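PDB 4UUC: ankyrin repeat and SOCS box protein 11 from Homo sapiens, which recognises substrates for a cullin-5-RING E3 ubiquitin ligase that marks proteins such as BIK for degradation, the ankyrin repeat domain alone being present here. Local coordinates for residues Leu8-Ala11 against Ala12-Arg16; Leu32-Ile35 against Asn36-Ser40; Arg195-Ala198 against Gln199-Ala203. All blocks are in the same frame, centred on the assembly; numbering follows the deposited sequence.

Interaction 1 (Leu8-Ala11 against Ala12-Arg16); sequences LHEA and AAQGR
Ala12 to Arg16 meet Leu8 to Ala11 in a local contact along the last turns of helix 7-14, the first helix of ANK 1, and round the cap that ends it. Ordinary i to i+4 bonds establish the helix: Ala12 N donates to Leu8 O at 2.9 Å, and Ala13 N to His9 O and Gln14 N to Glu10 O follow the same pattern. The pattern changes at Ala11 O, which receives Arg16 N at 3.0 Å with a nearly straight N-H...O angle of 163°, while Gly15 N reaches Ala11 O only weakly. Gly15 has positive phi, the turn that carries the chain out of the helix and brings Arg16 N back over its last turn.

On the outer surface Glu10 and Gln14 lie one helical turn apart. The Glu10 chain bends at its second torsion (chi2 63°), carrying the carboxylate along the helix. Glu10 OE2 thereby takes a weak bond from Gln14 NE2 at 3.1 Å. The same OE2 lies 3.3 Å from Gln14 CG. Carboxylate and amide planes are turned 34° apart. The stronger partner of Glu10 is Arg5, which forms a salt bridge with OE1. On the packed side the small methyl groups of Ala11 and Ala12 rest on Leu20, and Leu8 on Leu20 and Ile24, which joins this helix to helix 17-26. The six-residue closure from Arg16 N to Ala11 O, with the weak Gly15 N to Ala12 O bond inside it, is a Schellman motif, here ending the first helix of an ankyrin helix-turn-helix.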
ATOM      1  N   LEU A   8       7.472 -14.430  23.119  1.00 18.51           N
ATOM      2  CA  LEU A   8       6.656 -14.738  21.948  1.00 21.96           C
ATOM      3  C   LEU A   8       6.755 -13.631  20.894  1.00 17.01           C
ATOM      4  O   LEU A   8       6.858 -13.919  19.701  1.00 17.37           O
ATOM      5  CB  LEU A   8       5.195 -14.952  22.346  1.00 17.99           C
ATOM      6  CG  LEU A   8       4.277 -15.475  21.236  1.00 21.15           C
ATOM      7  CD1 LEU A   8       4.676 -16.881  20.802  1.00 21.56           C
ATOM      8  CD2 LEU A   8       2.825 -15.456  21.676  1.00 22.14           C
ATOM      9  N   HIS A   9       6.723 -12.372  21.334  1.00 18.37           N
ATOM     10  CA  HIS A   9       6.874 -11.232  20.427  1.00 20.79           C
ATOM     11  C   HIS A   9       8.182 -11.343  19.649  1.00 18.15           C
ATOM     12  O   HIS A   9       8.227 -11.107  18.441  1.00 16.94           O
ATOM     13  CB  HIS A   9       6.864  -9.902  21.194  1.00 17.63           C
ATOM     14  CG  HIS A   9       5.502  -9.417  21.581  1.00 20.09           C
ATOM     15  ND1 HIS A   9       4.835  -9.875  22.699  1.00 21.07           N
ATOM     16  CD2 HIS A   9       4.699  -8.479  21.024  1.00 20.10           C
ATOM     17  CE1 HIS A   9       3.673  -9.256  22.801  1.00 24.37           C
ATOM     18  NE2 HIS A   9       3.565  -8.404  21.797  1.00 20.70           N
ATOM     19  N   GLU A  10       9.245 -11.694  20.364  1.00 14.65           N
ATOM     20  CA  GLU A  10      10.578 -11.775  19.783  1.00 15.45           C
ATOM     21  C   GLU A  10      10.692 -12.948  18.815  1.00 14.72           C
ATOM     22  O   GLU A  10      11.275 -12.812  17.738  1.00 16.59           O
ATOM     23  CB  GLU A  10      11.633 -11.894  20.890  1.00 16.93           C
ATOM     24  CG  GLU A  10      13.063 -12.065  20.392  1.00 20.31           C
ATOM     25  CD  GLU A  10      13.577 -10.872  19.597  1.00 28.26           C
ATOM     26  OE1 GLU A  10      12.957  -9.787  19.658  1.00 29.08           O
ATOM     27  OE2 GLU A  10      14.612 -11.022  18.907  1.00 22.89           O
ATOM     28  N   ALA A  11      10.150 -14.103  19.195  1.00 17.01           N
ATOM     29  CA  ALA A  11      10.159 -15.256  18.297  1.00 14.91           C
ATOM     30  C   ALA A  11       9.399 -14.913  17.018  1.00 16.94           C
ATOM     31  O   ALA A  11       9.840 -15.227  15.909  1.00 13.86           O
ATOM     32  CB  ALA A  11       9.551 -16.477  18.968  1.00 15.07           C
ATOM     33  N   ALA A  12       8.264 -14.242  17.178  1.00 13.08           N
ATOM     34  CA  ALA A  12       7.447 -13.847  16.035  1.00 15.68           C
ATOM     35  C   ALA A  12       8.171 -12.844  15.140  1.00 16.57           C
ATOM     36  O   ALA A  12       8.111 -12.942  13.913  1.00 17.36           O
ATOM     37  CB  ALA A  12       6.125 -13.264  16.511  1.00 13.61           C
ATOM     38  N   ALA A  13       8.847 -11.876  15.749  1.00 13.78           N
ATOM     39  CA  ALA A  13       9.548 -10.847  14.989  1.00 18.95           C
ATOM     40  C   ALA A  13      10.683 -11.444  14.155  1.00 23.30           C
ATOM     41  O   ALA A  13      10.926 -11.015  13.027  1.00 18.19           O
ATOM     42  CB  ALA A  13      10.092  -9.782  15.924  1.00 19.41           C
ATOM     43  N   GLN A  14      11.368 -12.433  14.724  1.00 17.61           N
ATOM     44  CA  GLN A  14      12.525 -13.056  14.083  1.00 23.19           C
ATOM     45  C   GLN A  14      12.149 -14.127  13.066  1.00 21.28           C
ATOM     46  O   GLN A  14      12.984 -14.537  12.265  1.00 19.09           O
ATOM     47  CB  GLN A  14      13.444 -13.684  15.134  1.00 17.39           C
ATOM     48  CG  GLN A  14      14.089 -12.694  16.086  1.00 22.90           C
ATOM     49  CD  GLN A  14      15.113 -11.811  15.412  1.00 35.15           C
ATOM     50  OE1 GLN A  14      15.823 -12.243  14.504  1.00 55.21           O
ATOM     51  NE2 GLN A  14      15.195 -10.561  15.855  1.00 46.59           N
ATOM     52  N   GLY A  15      10.907 -14.597  13.116  1.00 16.41           N
ATOM     53  CA  GLY A  15      10.476 -15.675  12.244  1.00 20.99           C
ATOM     54  C   GLY A  15      11.029 -17.012  12.709  1.00 18.03           C
ATOM     55  O   GLY A  15      11.369 -17.878  11.900  1.00 18.70           O
ATOM     56  N   ARG A  16      11.137 -17.170  14.024  1.00 16.37           N
ATOM     57  CA  ARG A  16      11.633 -18.412  14.608  0.52 15.90           C
ATOM     58  C   ARG A  16      10.458 -19.321  14.958  1.00 18.65           C
ATOM     59  O   ARG A  16      10.031 -19.388  16.108  1.00 17.19           O
ATOM     60  CB  ARG A  16      12.485 -18.125  15.845  0.52 17.80           C
ATOM     61  CG  ARG A  16      13.744 -17.325  15.550  0.52 17.91           C
ATOM     62  CD  ARG A  16      15.004 -18.070  15.957  0.52 17.69           C
ATOM     63  NE  ARG A  16      16.139 -17.164  16.107  0.52 17.37           N
ATOM     64  CZ  ARG A  16      17.298 -17.495  16.670  0.52 19.11           C
ATOM     65  NH1 ARG A  16      17.492 -18.722  17.139  0.52 19.65           N
ATOM     66  NH2 ARG A  16      18.267 -16.598  16.765  0.52 24.06           N
TER

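Interaction 2 (Leu32-Ile35 against Asn36-Ser40); sequences LVTI and NRVSS
Thr34 and Val38 meet across a beta hairpin-like loop of the ankyrin fold, whose type I turn runs from Thr34 to Arg37 and leads from ANK 1 into ANK 2. The tight part surrounds Thr34. Its N donates to Val38 O at 3.0 Å, its carbonyl O receives Arg37 N at 2.8 Å, and its hydroxyl turns back into the loop. With chi1 at 66°, Thr34 OG1 sits between its own backbone N and carbonyl carbon, where it accepts Val38 N at 3.2 Å (N-H...O 156°) and, more weakly, Asn36 N. A valine here would probably leave Val38 N without its hydroxyl acceptor and give the turn more freedom to shift.

Beside this turn, Val33 CB rests 3.7 Å from Arg37 CA, and its CG1 meets Ser39 CB at 4.0 Å. The outer side is looser: Leu32 and Ile35 are exposed, and Arg37, also exposed, starts away from Leu32-Ile35 at CB. Where the two arms part toward helix 40-46, a water takes over as the link, donating to Leu32 O at 2.6 Å and accepting from Ser40 N at 2.8 Å.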
ATOM      1  N   LEU A  32      -1.206 -11.241  24.316  1.00 21.72           N
ATOM      2  CA  LEU A  32      -0.523 -10.212  25.093  1.00 23.18           C
ATOM      3  C   LEU A  32      -0.031  -9.101  24.175  1.00 28.64           C
ATOM      4  O   LEU A  32       0.570  -9.373  23.131  1.00 21.55           O
ATOM      5  CB  LEU A  32       0.651 -10.813  25.871  1.00 28.29           C
ATOM      6  CG  LEU A  32       1.570  -9.828  26.603  1.00 34.02           C
ATOM      7  CD1 LEU A  32       0.823  -9.109  27.709  1.00 40.18           C
ATOM      8  CD2 LEU A  32       2.790 -10.536  27.160  1.00 41.86           C
ATOM      9  N   VAL A  33      -0.297  -7.857  24.556  1.00 20.00           N
ATOM     10  CA  VAL A  33       0.154  -6.715  23.775  1.00 18.36           C
ATOM     11  C   VAL A  33       1.085  -5.827  24.588  1.00 28.45           C
ATOM     12  O   VAL A  33       1.093  -5.871  25.823  1.00 28.31           O
ATOM     13  CB  VAL A  33      -1.035  -5.871  23.246  1.00 20.21           C
ATOM     14  CG1 VAL A  33      -1.927  -6.710  22.355  1.00 22.45           C
ATOM     15  CG2 VAL A  33      -1.842  -5.272  24.399  1.00 24.30           C
ATOM     16  N   THR A  34       1.877  -5.031  23.878  1.00 20.27           N
ATOM     17  CA  THR A  34       2.766  -4.064  24.502  1.00 25.15           C
ATOM     18  C   THR A  34       1.977  -2.813  24.872  1.00 23.65           C
ATOM     19  O   THR A  34       0.762  -2.759  24.674  1.00 21.96           O
ATOM     20  CB  THR A  34       3.925  -3.676  23.572  1.00 30.47           C
ATOM     21  OG1 THR A  34       3.409  -2.965  22.439  1.00 27.92           O
ATOM     22  CG2 THR A  34       4.672  -4.918  23.093  1.00 27.83           C
ATOM     23  N   ILE A  35       2.668  -1.809  25.399  1.00 29.35           N
ATOM     24  CA  ILE A  35       2.014  -0.560  25.768  1.00 30.74           C
ATOM     25  C   ILE A  35       1.498   0.150  24.519  1.00 35.34           C
ATOM     26  O   ILE A  35       0.534   0.908  24.586  1.00 31.11           O
ATOM     27  CB  ILE A  35       2.958   0.375  26.553  1.00 36.47           C
ATOM     28  CG1 ILE A  35       4.250   0.630  25.771  1.00 44.17           C
ATOM     29  CG2 ILE A  35       3.270  -0.227  27.915  1.00 46.05           C
ATOM     30  CD1 ILE A  35       5.150   1.681  26.395  1.00 49.52           C
ATOM     31  N   ASN A  36       2.133  -0.112  23.379  1.00 27.69           N
ATOM     32  CA  ASN A  36       1.655   0.418  22.103  1.00 30.94           C
ATOM     33  C   ASN A  36       0.624  -0.513  21.463  1.00 26.76           C
ATOM     34  O   ASN A  36       0.280  -0.359  20.290  1.00 23.07           O
ATOM     35  CB  ASN A  36       2.825   0.645  21.141  1.00 30.22           C
ATOM     36  CG  ASN A  36       3.700   1.819  21.547  1.00 39.04           C
ATOM     37  OD1 ASN A  36       3.240   2.758  22.198  1.00 45.81           O
ATOM     38  ND2 ASN A  36       4.968   1.772  21.157  1.00 39.60           N
ATOM     39  N   ARG A  37       0.142  -1.475  22.247  1.00 20.95           N
ATOM     40  CA  ARG A  37      -0.884  -2.424  21.816  1.00 18.32           C
ATOM     41  C   ARG A  37      -0.427  -3.251  20.607  1.00 18.02           C
ATOM     42  O   ARG A  37      -1.224  -3.583  19.730  1.00 21.39           O
ATOM     43  CB  ARG A  37      -2.193  -1.698  21.498  1.00 26.35           C
ATOM     44  CG  ARG A  37      -2.788  -0.985  22.700  1.00 22.05           C
ATOM     45  CD  ARG A  37      -4.245  -0.622  22.482  1.00 30.46           C
ATOM     46  NE  ARG A  37      -4.810   0.038  23.656  1.00 60.22           N
ATOM     47  CZ  ARG A  37      -5.178  -0.593  24.767  1.00 68.27           C
ATOM     48  NH1 ARG A  37      -5.044  -1.909  24.868  1.00 64.47           N
ATOM     49  NH2 ARG A  37      -5.682   0.094  25.785  1.00 68.19           N
ATOM     50  N   VAL A  38       0.858  -3.584  20.588  1.00 16.88           N
ATOM     51  CA  VAL A  38       1.420  -4.459  19.563  1.00 18.91           C
ATOM     52  C   VAL A  38       1.392  -5.908  20.041  1.00 19.58           C
ATOM     53  O   VAL A  38       1.930  -6.229  21.104  1.00 21.14           O
ATOM     54  CB  VAL A  38       2.869  -4.060  19.213  1.00 21.22           C
ATOM     55  CG1 VAL A  38       3.443  -4.987  18.143  1.00 20.57           C
ATOM     56  CG2 VAL A  38       2.924  -2.607  18.750  1.00 23.14           C
ATOM     57  N   SER A  39       0.760  -6.770  19.250  1.00 18.71           N
ATOM     58  CA  SER A  39       0.693  -8.200  19.534  1.00 16.63           C
ATOM     59  C   SER A  39       1.804  -8.954  18.801  1.00 19.67           C
ATOM     60  O   SER A  39       2.462  -8.406  17.919  1.00 17.84           O
ATOM     61  CB  SER A  39      -0.664  -8.765  19.117  1.00 21.45           C
ATOM     62  OG  SER A  39      -0.749  -8.896  17.703  1.00 19.80           O
ATOM     63  N   SER A  40       1.997 -10.215  19.161  1.00 15.55           N
ATOM     64  CA  SER A  40       2.959 -11.064  18.461  1.00 17.23           C
ATOM     65  C   SER A  40       2.581 -11.214  16.987  1.00 17.22           C
ATOM     66  O   SER A  40       3.455 -11.283  16.118  1.00 15.58           O
ATOM     67  CB  SER A  40       3.045 -12.431  19.132  1.00 18.30           C
ATOM     68  OG  SER A  40       3.609 -12.313  20.428  1.00 19.57           O
TER
HETATM   69  O   HOH W   1       1.256 -11.416  21.625  1.00 19.38           O

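Interaction 3 (Arg195-Ala198 against Gln199-Ala203); sequences RRNA and QGKSA
Arg195-Ala198 and Gln199-Ala203 run back on each other, their end-to-end directions 164° apart, with Arg196 and Ser202 the nearest pair beyond the bend. A type I turn from Asn197 to Gly200 reverses the chain: Gly200 N donates to Asn197 O at 2.9 Å, and Asn197 N donates to Lys201 O. Gly200 has positive phi, which a residue with a side chain adopts less readily. One residue back, Arg196 CA adds a C-H...O contact to Lys201 O.

Asn197 holds the bend from within. Its CG lies between its own backbone N and carbonyl carbon (chi1 68°), which directs OD1 into the turn. There OD1 takes two backbone donors at 2.9 Å, Gln199 N and Lys201 N, arriving from opposite faces of the amide plane; the Lys201 bond is the straighter of the two. With both sides of OD1 gripped, the amide has little freedom to rotate, and its ND2 is bonded to Asp168. This is the hairpin-like loop of the ankyrin fold, starting at the last residue of ANK 6 and leading into helix 203-206, with Ser202 as N-cap.

Gln199 folds over the turn by a bend at chi2, and its amide stands 76° from that of Asn197. A water bridges them, accepting from Asn197 ND2 at 3.0 Å and donating to Gln199 OE1 at 2.8 Å. On the other flank Arg196 stretches its chain alongside Gly200, with CD 3.4 Å from Gly200 O. Arg196 NH1 donates to that oxygen at 2.9 Å while Ser202 CB lies over one face of the guanidinium. The same NH1 forms a salt bridge with Asp205, which also accepts from Ser202 N, tying the arginine to the start of helix 203-206.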
ATOM      1  N   ARG A 195      -5.182  20.193 -17.208  1.00 27.16           N
ATOM      2  CA  ARG A 195      -5.839  20.666 -15.992  1.00 29.35           C
ATOM      3  C   ARG A 195      -4.838  21.035 -14.898  1.00 30.35           C
ATOM      4  O   ARG A 195      -3.771  20.426 -14.764  1.00 25.18           O
ATOM      5  CB  ARG A 195      -6.834  19.629 -15.468  1.00 33.59           C
ATOM      6  CG  ARG A 195      -6.241  18.300 -15.084  1.00 30.41           C
ATOM      7  CD  ARG A 195      -7.308  17.410 -14.472  1.00 30.79           C
ATOM      8  NE  ARG A 195      -7.700  17.869 -13.143  1.00 36.35           N
ATOM      9  CZ  ARG A 195      -8.637  17.295 -12.395  1.00 43.42           C
ATOM     10  NH1 ARG A 195      -9.301  16.237 -12.845  1.00 43.34           N
ATOM     11  NH2 ARG A 195      -8.914  17.786 -11.194  1.00 43.47           N
ATOM     12  N   ARG A 196      -5.201  22.054 -14.127  1.00 25.30           N
ATOM     13  CA  ARG A 196      -4.325  22.615 -13.109  1.00 20.73           C
ATOM     14  C   ARG A 196      -4.729  22.151 -11.717  1.00 28.50           C
ATOM     15  O   ARG A 196      -5.898  21.838 -11.476  1.00 22.99           O
ATOM     16  CB  ARG A 196      -4.342  24.144 -13.195  1.00 26.61           C
ATOM     17  CG  ARG A 196      -4.019  24.656 -14.590  1.00 32.78           C
ATOM     18  CD  ARG A 196      -3.922  26.172 -14.656  1.00 38.05           C
ATOM     19  NE  ARG A 196      -3.326  26.601 -15.921  1.00 40.22           N
ATOM     20  CZ  ARG A 196      -2.016  26.668 -16.154  1.00 46.27           C
ATOM     21  NH1 ARG A 196      -1.146  26.342 -15.207  1.00 40.06           N
ATOM     22  NH2 ARG A 196      -1.573  27.064 -17.340  1.00 49.98           N
ATOM     23  N   ASN A 197      -3.754  22.106 -10.812  1.00 26.49           N
ATOM     24  CA  ASN A 197      -3.986  21.660  -9.442  1.00 25.80           C
ATOM     25  C   ASN A 197      -4.244  22.831  -8.493  1.00 19.74           C
ATOM     26  O   ASN A 197      -4.505  23.950  -8.933  1.00 22.58           O
ATOM     27  CB  ASN A 197      -2.800  20.813  -8.953  1.00 20.53           C
ATOM     28  CG  ASN A 197      -1.511  21.616  -8.772  1.00 24.18           C
ATOM     29  OD1 ASN A 197      -1.475  22.833  -8.946  1.00 22.26           O
ATOM     30  ND2 ASN A 197      -0.439  20.915  -8.417  1.00 23.27           N
ATOM     31  N   ALA A 198      -4.156  22.572  -7.192  1.00 22.88           N
ATOM     32  CA  ALA A 198      -4.500  23.569  -6.178  1.00 24.91           C
ATOM     33  C   ALA A 198      -3.520  24.744  -6.149  1.00 29.95           C
ATOM     34  O   ALA A 198      -3.839  25.811  -5.625  1.00 25.42           O
ATOM     35  CB  ALA A 198      -4.566  22.912  -4.808  1.00 26.85           C
ATOM     36  N   GLN A 199      -2.329  24.547  -6.705  1.00 25.67           N
ATOM     37  CA  GLN A 199      -1.348  25.622  -6.810  1.00 26.11           C
ATOM     38  C   GLN A 199      -1.435  26.305  -8.176  1.00 22.38           C
ATOM     39  O   GLN A 199      -0.620  27.170  -8.502  1.00 30.54           O
ATOM     40  CB  GLN A 199       0.067  25.086  -6.571  1.00 31.32           C
ATOM     41  CG  GLN A 199       0.372  24.754  -5.111  1.00 28.88           C
ATOM     42  CD  GLN A 199      -0.357  23.516  -4.617  1.00 38.93           C
ATOM     43  OE1 GLN A 199      -0.349  22.475  -5.273  1.00 36.60           O
ATOM     44  NE2 GLN A 199      -0.994  23.625  -3.454  1.00 36.83           N
ATOM     45  N   GLY A 200      -2.434  25.920  -8.965  1.00 23.53           N
ATOM     46  CA  GLY A 200      -2.648  26.491 -10.282  1.00 23.78           C
ATOM     47  C   GLY A 200      -1.653  25.994 -11.318  1.00 28.06           C
ATOM     48  O   GLY A 200      -1.465  26.624 -12.359  1.00 28.11           O
ATOM     49  N   LYS A 201      -1.021  24.859 -11.032  1.00 22.69           N
ATOM     50  CA  LYS A 201       0.019  24.303 -11.906  1.00 24.09           C
ATOM     51  C   LYS A 201      -0.491  23.144 -12.757  1.00 25.03           C
ATOM     52  O   LYS A 201      -1.210  22.271 -12.268  1.00 21.60           O
ATOM     53  CB  LYS A 201       1.210  23.815 -11.074  1.00 26.67           C
ATOM     54  CG  LYS A 201       1.825  24.860 -10.152  1.00 32.52           C
ATOM     55  CD  LYS A 201       2.549  25.949 -10.926  1.00 34.45           C
ATOM     56  CE  LYS A 201       3.266  26.912  -9.984  1.00 43.30           C
ATOM     57  NZ  LYS A 201       3.962  28.003 -10.721  1.00 54.48           N
ATOM     58  N   SER A 202      -0.112  23.135 -14.031  1.00 21.52           N
ATOM     59  CA  SER A 202      -0.297  21.963 -14.876  1.00 26.27           C
ATOM     60  C   SER A 202       0.845  20.980 -14.630  1.00 20.92           C
ATOM     61  O   SER A 202       1.858  21.335 -14.024  1.00 18.64           O
ATOM     62  CB  SER A 202      -0.330  22.355 -16.349  1.00 29.12           C
ATOM     63  OG  SER A 202       0.951  22.804 -16.755  1.00 26.43           O
ATOM     64  N   ALA A 203       0.688  19.749 -15.105  1.00 22.43           N
ATOM     65  CA  ALA A 203       1.753  18.760 -14.981  1.00 19.10           C
ATOM     66  C   ALA A 203       3.036  19.285 -15.628  1.00 19.11           C
ATOM     67  O   ALA A 203       4.117  19.181 -15.051  1.00 17.47           O
ATOM     68  CB  ALA A 203       1.334  17.441 -15.606  1.00 22.12           C
TER
HETATM   69  O   HOH W   2      -2.035  18.692 -15.939  1.00 21.64           O
HETATM   70  O   HOH W   3       1.903  21.994  -6.921  1.00 22.63           O

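Overall arrangement
From the N terminus the three contacts come in series, none enclosing or crossing another. Interaction 1 closes the end of helix 7-14 before the chain turns into helix 17-26; interaction 2 closes the loop that follows, between that helix and helix 40-46. These two touch: His9 NE2 probably hydrogen-bonds to Val38 O at 2.8 Å, and Leu8 CG packs 3.3 Å from Ser40 OG, so helix 7-14 is joined directly to the loop entering ANK 2. Interaction 3 closes an equivalent loop between helices 180-188 and 203-206, on the opposite side of the chain's centre. Its centre is about 44 Å from that of interaction 2.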